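Local coordinates for phosphoenolpyruvate-protein phosphotransferase (PDB 3TRC) that probably transfers the phosphoryl group of phosphoenolpyruvate to a histidine of a partner protein, the chain here being its GAF domain, at residues L34-C48 with L126-F140. Sequence-based numbering, arbitrary orientation.
Sequences LCEALPADACSLFIC and LLGILVIQQLESHHF
Strands 42-48 and 126-134 run antiparallel, joined by paired backbone bonds from Ala42–Gln133 through Ser44–Val131 to Phe46–Ile129; Phe46 N points almost straight at Ile129 O (2.9 Å, 176°). At the start of strand 42-48 the pairing gains a residue: Asp41 N and Ala42 N both bond to Gln133 O, a classic beta bulge. The Asp41 carboxylate then reaches the turn after the partner strand. From CB, which lies beside Gln133 O and Gln134 CA, the chain leads to CG, 3.9 Å from Leu135 CG, and on to OD2. On its anti lone pair Asp41 OD2 takes Leu135 N, a short and nearly linear bond (2.8 Å, 171°). The same oxygen accepts from a water that in turn accepts from Glu136 N. Two donors thus grip one carboxylate oxygen.

Side chains alternate between the two faces of the sheet. On the face of Cys43, Leu130 has CG anti to its backbone N (chi1 175°), which turns its methyls toward Cys43 and Leu34; both of those are modelled in two conformers, so the exact contacts there are doubtful. Ile132 follows, its CG2 packed 3.5 Å from Ala40 CB and also touching Leu38 CD1. On the other face, Phe46 brings CE1 obliquely to Val131 CG2 (4.1 Å), with Ile129 O at the ring edge. There a water bridges Ser44 OG, Val131 O and Gln133 OE1; Ser44 OG also bonds to Thr60.

These are adjacent central strands of the antiparallel GAF sheet, with strand 54-61 next to 42-49 and strand 114-122 next to 125-134. Helix 23-37 packs against the Cys43 face through Leu34, and helix 142-164 meets Leu34, Leu45 and Ile47 through Phe147, Leu155 and Arg163, respectively.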
loop_
_atom_site.group_PDB
_atom_site.type_symbol
_atom_site.label_atom_id
_atom_site.label_comp_id
_atom_site.label_asym_id
_atom_site.label_seq_id
_atom_site.Cartn_x
_atom_site.Cartn_y
_atom_site.Cartn_z
ATOM N N LEU A 34 -0.998 -5.633 13.055
ATOM C CA LEU A 34 0.069 -4.756 13.520
ATOM C C LEU A 34 0.671 -5.282 14.811
ATOM O O LEU A 34 1.889 -5.375 14.947
ATOM C CB LEU A 34 -0.427 -3.319 13.715
ATOM C CG LEU A 34 -0.467 -2.462 12.453
ATOM C CD1 LEU A 34 -0.785 -1.010 12.772
ATOM C CD2 LEU A 34 0.851 -2.560 11.751
ATOM N N CYS A 35 -0.186 -5.630 15.764
ATOM C CA CYS A 35 0.301 -6.131 17.044
ATOM C C CYS A 35 1.097 -7.419 16.881
ATOM O O CYS A 35 2.118 -7.612 17.535
ATOM C CB CYS A 35 -0.854 -6.331 18.024
ATOM S SG CYS A 35 -1.444 -4.772 18.687
ATOM N N GLU A 36 0.628 -8.302 16.007
ATOM C CA GLU A 36 1.313 -9.567 15.778
ATOM C C GLU A 36 2.653 -9.375 15.086
ATOM O O GLU A 36 3.630 -10.055 15.407
ATOM C CB GLU A 36 0.453 -10.491 14.910
ATOM C CG GLU A 36 -0.785 -11.023 15.589
ATOM C CD GLU A 36 -1.680 -11.777 14.621
ATOM O OE1 GLU A 36 -1.626 -11.485 13.408
ATOM O OE2 GLU A 36 -2.434 -12.659 15.074
ATOM N N ALA A 37 2.683 -8.464 14.117
ATOM C CA ALA A 37 3.769 -8.412 13.143
ATOM C C ALA A 37 4.924 -7.469 13.484
ATOM O O ALA A 37 6.072 -7.746 13.130
ATOM C CB ALA A 37 3.214 -8.096 11.747
ATOM N N LEU A 38 4.635 -6.360 14.159
ATOM C CA LEU A 38 5.684 -5.389 14.467
ATOM C C LEU A 38 6.815 -5.950 15.343
ATOM O O LEU A 38 7.982 -5.826 14.979
ATOM C CB LEU A 38 5.109 -4.106 15.074
ATOM C CG LEU A 38 4.487 -3.125 14.086
ATOM C CD1 LEU A 38 3.939 -1.915 14.828
ATOM C CD2 LEU A 38 5.510 -2.696 13.043
ATOM N N PRO A 39 6.483 -6.541 16.507
ATOM C CA PRO A 39 5.166 -6.609 17.150
ATOM C C PRO A 39 4.904 -5.392 18.032
ATOM O O PRO A 39 5.794 -4.572 18.258
ATOM C CB PRO A 39 5.285 -7.849 18.032
ATOM C CG PRO A 39 6.721 -7.838 18.455
ATOM C CD PRO A 39 7.491 -7.316 17.255
ATOM N N ALA A 40 3.676 -5.279 18.523
ATOM C CA ALA A 40 3.323 -4.249 19.488
ATOM C C ALA A 40 2.297 -4.842 20.443
ATOM O O ALA A 40 1.733 -5.896 20.173
ATOM C CB ALA A 40 2.755 -3.018 18.786
ATOM N N ASP A 41 2.044 -4.166 21.558
ATOM C CA ASP A 41 1.141 -4.722 22.567
ATOM C C ASP A 41 -0.297 -4.230 22.472
ATOM O O ASP A 41 -1.215 -4.916 22.918
ATOM C CB ASP A 41 1.704 -4.499 23.965
ATOM C CG ASP A 41 3.095 -5.059 24.108
ATOM O OD1 ASP A 41 3.283 -6.265 23.826
ATOM O OD2 ASP A 41 4.008 -4.289 24.453
ATOM N N ALA A 42 -0.494 -3.059 21.875
ATOM C CA ALA A 42 -1.837 -2.572 21.607
ATOM C C ALA A 42 -1.866 -1.744 20.331
ATOM O O ALA A 42 -0.887 -1.096 19.972
ATOM C CB ALA A 42 -2.371 -1.760 22.795
ATOM N N CYS A 43 -2.981 -1.805 19.619
ATOM C CA CYS A 43 -3.165 -0.976 18.443
ATOM C C CYS A 43 -4.635 -0.626 18.362
ATOM O O CYS A 43 -5.493 -1.496 18.486
ATOM C CB CYS A 43 -2.706 -1.700 17.177
ATOM S SG CYS A 43 -2.838 -0.702 15.685
ATOM N N SER A 44 -4.912 0.658 18.176
ATOM C CA SER A 44 -6.279 1.161 18.128
ATOM C C SER A 44 -6.463 2.083 16.936
ATOM O O SER A 44 -5.528 2.764 16.516
ATOM C CB SER A 44 -6.616 1.919 19.421
ATOM O OG SER A 44 -6.457 1.069 20.551
ATOM N N LEU A 45 -7.677 2.103 16.400
ATOM C CA LEU A 45 -7.989 2.952 15.263
ATOM C C LEU A 45 -9.210 3.787 15.614
ATOM O O LEU A 45 -10.241 3.251 16.015
ATOM C CB LEU A 45 -8.242 2.095 14.018
ATOM C CG LEU A 45 -8.207 2.821 12.671
ATOM C CD1 LEU A 45 -7.879 1.849 11.548
ATOM C CD2 LEU A 45 -9.519 3.541 12.409
ATOM N N PHE A 46 -9.062 5.104 15.499
ATOM C CA PHE A 46 -10.133 6.040 15.804
ATOM C C PHE A 46 -10.587 6.685 14.515
ATOM O O PHE A 46 -9.774 6.951 13.627
ATOM C CB PHE A 46 -9.634 7.145 16.741
ATOM C CG PHE A 46 -9.301 6.672 18.129
ATOM C CD1 PHE A 46 -8.052 6.157 18.422
ATOM C CD2 PHE A 46 -10.241 6.768 19.148
ATOM C CE1 PHE A 46 -7.741 5.733 19.710
ATOM C CE2 PHE A 46 -9.944 6.341 20.431
ATOM C CZ PHE A 46 -8.697 5.830 20.718
ATOM N N ILE A 47 -11.881 6.952 14.413
ATOM C CA ILE A 47 -12.397 7.683 13.264
ATOM C C ILE A 47 -13.020 8.996 13.731
ATOM O O ILE A 47 -13.669 9.048 14.777
ATOM C CB ILE A 47 -13.409 6.834 12.470
ATOM C CG1 ILE A 47 -12.701 5.614 11.870
ATOM C CG2 ILE A 47 -14.044 7.653 11.360
ATOM C CD1 ILE A 47 -13.539 4.860 10.854
ATOM N N CYS A 48 -12.797 10.061 12.963
ATOM C CA CYS A 48 -13.358 11.366 13.304
ATOM C C CYS A 48 -14.875 11.390 13.200
ATOM O O CYS A 48 -15.451 10.917 12.215
ATOM C CB CYS A 48 -12.794 12.444 12.384
ATOM S SG CYS A 48 -11.039 12.701 12.557
ATOM N N LEU A 126 -8.196 15.136 7.538
ATOM C CA LEU A 126 -8.035 14.176 8.633
ATOM C C LEU A 126 -9.283 13.318 8.808
ATOM O O LEU A 126 -10.375 13.841 9.028
ATOM C CB LEU A 126 -7.731 14.892 9.951
ATOM C CG LEU A 126 -7.463 13.968 11.140
ATOM C CD1 LEU A 126 -6.088 13.325 10.993
ATOM C CD2 LEU A 126 -7.577 14.716 12.464
ATOM N N LEU A 127 -9.116 11.999 8.732
ATOM C CA LEU A 127 -10.248 11.084 8.852
ATOM C C LEU A 127 -10.207 10.278 10.141
ATOM O O LEU A 127 -11.220 9.728 10.571
ATOM C CB LEU A 127 -10.273 10.106 7.676
ATOM C CG LEU A 127 -10.420 10.722 6.288
ATOM C CD1 LEU A 127 -10.576 9.624 5.243
ATOM C CD2 LEU A 127 -11.604 11.684 6.253
ATOM N N GLY A 128 -9.028 10.170 10.735
ATOM C CA GLY A 128 -8.900 9.379 11.939
ATOM C C GLY A 128 -7.483 9.342 12.450
ATOM O O GLY A 128 -6.620 10.092 11.982
ATOM N N ILE A 129 -7.247 8.461 13.416
ATOM C CA ILE A 129 -5.936 8.315 14.032
ATOM C C ILE A 129 -5.635 6.849 14.280
ATOM O O ILE A 129 -6.493 6.100 14.748
ATOM C CB ILE A 129 -5.867 9.025 15.391
ATOM C CG1 ILE A 129 -6.449 10.438 15.301
ATOM C CG2 ILE A 129 -4.428 9.044 15.901
ATOM C CD1 ILE A 129 -5.527 11.439 14.645
ATOM N N LEU A 130 -4.406 6.446 13.974
ATOM C CA LEU A 130 -3.933 5.099 14.278
ATOM C C LEU A 130 -2.964 5.191 15.451
ATOM O O LEU A 130 -2.018 5.973 15.419
ATOM C CB LEU A 130 -3.238 4.501 13.050
ATOM C CG LEU A 130 -2.565 3.134 13.195
ATOM C CD1 LEU A 130 -3.626 2.064 13.366
ATOM C CD2 LEU A 130 -1.687 2.829 11.980
ATOM N N VAL A 131 -3.211 4.403 16.495
ATOM C CA VAL A 131 -2.415 4.494 17.717
ATOM C C VAL A 131 -1.804 3.141 18.043
ATOM O O VAL A 131 -2.524 2.167 18.255
ATOM C CB VAL A 131 -3.245 4.959 18.931
ATOM C CG1 VAL A 131 -2.371 4.978 20.190
ATOM C CG2 VAL A 131 -3.853 6.334 18.687
ATOM N N ILE A 132 -0.476 3.097 18.092
ATOM C CA ILE A 132 0.246 1.867 18.386
ATOM C C ILE A 132 0.991 2.045 19.712
ATOM O O ILE A 132 1.636 3.060 19.934
ATOM C CB ILE A 132 1.248 1.510 17.258
ATOM C CG1 ILE A 132 0.555 1.498 15.887
ATOM C CG2 ILE A 132 1.886 0.157 17.526
ATOM C CD1 ILE A 132 0.666 2.815 15.127
ATOM N N GLN A 133 0.874 1.068 20.602
ATOM C CA GLN A 133 1.475 1.197 21.925
ATOM C C GLN A 133 2.220 -0.064 22.306
ATOM O O GLN A 133 1.919 -1.146 21.817
ATOM C CB GLN A 133 0.400 1.497 22.971
ATOM C CG GLN A 133 -0.479 2.700 22.619
ATOM C CD GLN A 133 -1.576 2.946 23.641
ATOM O OE1 GLN A 133 -2.714 2.493 23.477
ATOM N NE2 GLN A 133 -1.239 3.668 24.704
ATOM N N GLN A 134 3.214 0.081 23.171
ATOM C CA GLN A 134 3.907 -1.084 23.694
ATOM C C GLN A 134 4.286 -0.866 25.148
ATOM O O GLN A 134 4.387 0.267 25.614
ATOM C CB GLN A 134 5.132 -1.442 22.843
ATOM C CG GLN A 134 6.118 -0.315 22.640
ATOM C CD GLN A 134 7.069 -0.590 21.488
ATOM O OE1 GLN A 134 6.966 -1.614 20.811
ATOM N NE2 GLN A 134 8.002 0.324 21.266
ATOM N N LEU A 135 4.471 -1.970 25.859
ATOM C CA LEU A 135 4.830 -1.929 27.267
ATOM C C LEU A 135 6.246 -1.397 27.483
ATOM O O LEU A 135 6.507 -0.707 28.469
ATOM C CB LEU A 135 4.691 -3.328 27.871
ATOM C CG LEU A 135 3.277 -3.918 27.841
ATOM C CD1 LEU A 135 3.309 -5.424 28.064
ATOM C CD2 LEU A 135 2.376 -3.231 28.860
ATOM N N GLU A 136 7.159 -1.718 26.567
ATOM C CA GLU A 136 8.536 -1.258 26.690
ATOM C C GLU A 136 8.569 0.250 26.531
ATOM O O GLU A 136 7.787 0.817 25.760
ATOM C CB GLU A 136 9.428 -1.896 25.618
ATOM C CG GLU A 136 9.596 -3.401 25.743
ATOM C CD GLU A 136 10.702 -3.792 26.702
ATOM O OE1 GLU A 136 11.555 -2.933 27.013
ATOM O OE2 GLU A 136 10.723 -4.961 27.144
ATOM N N SER A 137 9.466 0.903 27.259
ATOM C CA SER A 137 9.650 2.340 27.104
ATOM C C SER A 137 10.614 2.612 25.950
ATOM O O SER A 137 11.699 3.164 26.138
ATOM C CB SER A 137 10.156 2.974 28.405
ATOM O OG SER A 137 9.171 2.889 29.423
ATOM N N HIS A 138 10.204 2.201 24.754
ATOM C CA HIS A 138 10.999 2.373 23.547
ATOM C C HIS A 138 10.158 3.104 22.535
ATOM O O HIS A 138 8.982 2.788 22.364
ATOM C CB HIS A 138 11.343 1.016 22.929
ATOM C CG HIS A 138 12.279 0.191 23.748
ATOM N ND1 HIS A 138 12.687 -1.069 23.363
ATOM C CD2 HIS A 138 12.887 0.440 24.932
ATOM C CE1 HIS A 138 13.507 -1.559 24.276
ATOM N NE2 HIS A 138 13.641 -0.667 25.240
ATOM N N HIS A 139 10.747 4.056 21.829
ATOM C CA HIS A 139 10.034 4.605 20.691
ATOM C C HIS A 139 10.030 3.573 19.564
ATOM O O HIS A 139 10.620 2.498 19.687
ATOM C CB HIS A 139 10.641 5.932 20.239
ATOM C CG HIS A 139 11.979 5.800 19.589
ATOM N ND1 HIS A 139 13.158 5.799 20.304
ATOM C CD2 HIS A 139 12.328 5.676 18.287
ATOM C CE1 HIS A 139 14.175 5.677 19.469
ATOM N NE2 HIS A 139 13.699 5.599 18.241
ATOM N N PHE A 140 9.338 3.892 18.478
ATOM C CA PHE A 140 9.260 2.989 17.339
ATOM C C PHE A 140 10.322 3.329 16.303
ATOM O O PHE A 140 10.532 4.496 15.973
ATOM C CB PHE A 140 7.848 3.001 16.735
ATOM C CG PHE A 140 6.819 2.346 17.618
ATOM C CD1 PHE A 140 6.389 1.054 17.361
ATOM C CD2 PHE A 140 6.308 3.014 18.725
ATOM C CE1 PHE A 140 5.457 0.440 18.183
ATOM C CE2 PHE A 140 5.372 2.413 19.543
ATOM C CZ PHE A 140 4.948 1.122 19.275
HETATM O O HOH W 1 6.736 -4.194 24.749
HETATM O O HOH W 2 -3.767 1.452 21.108
#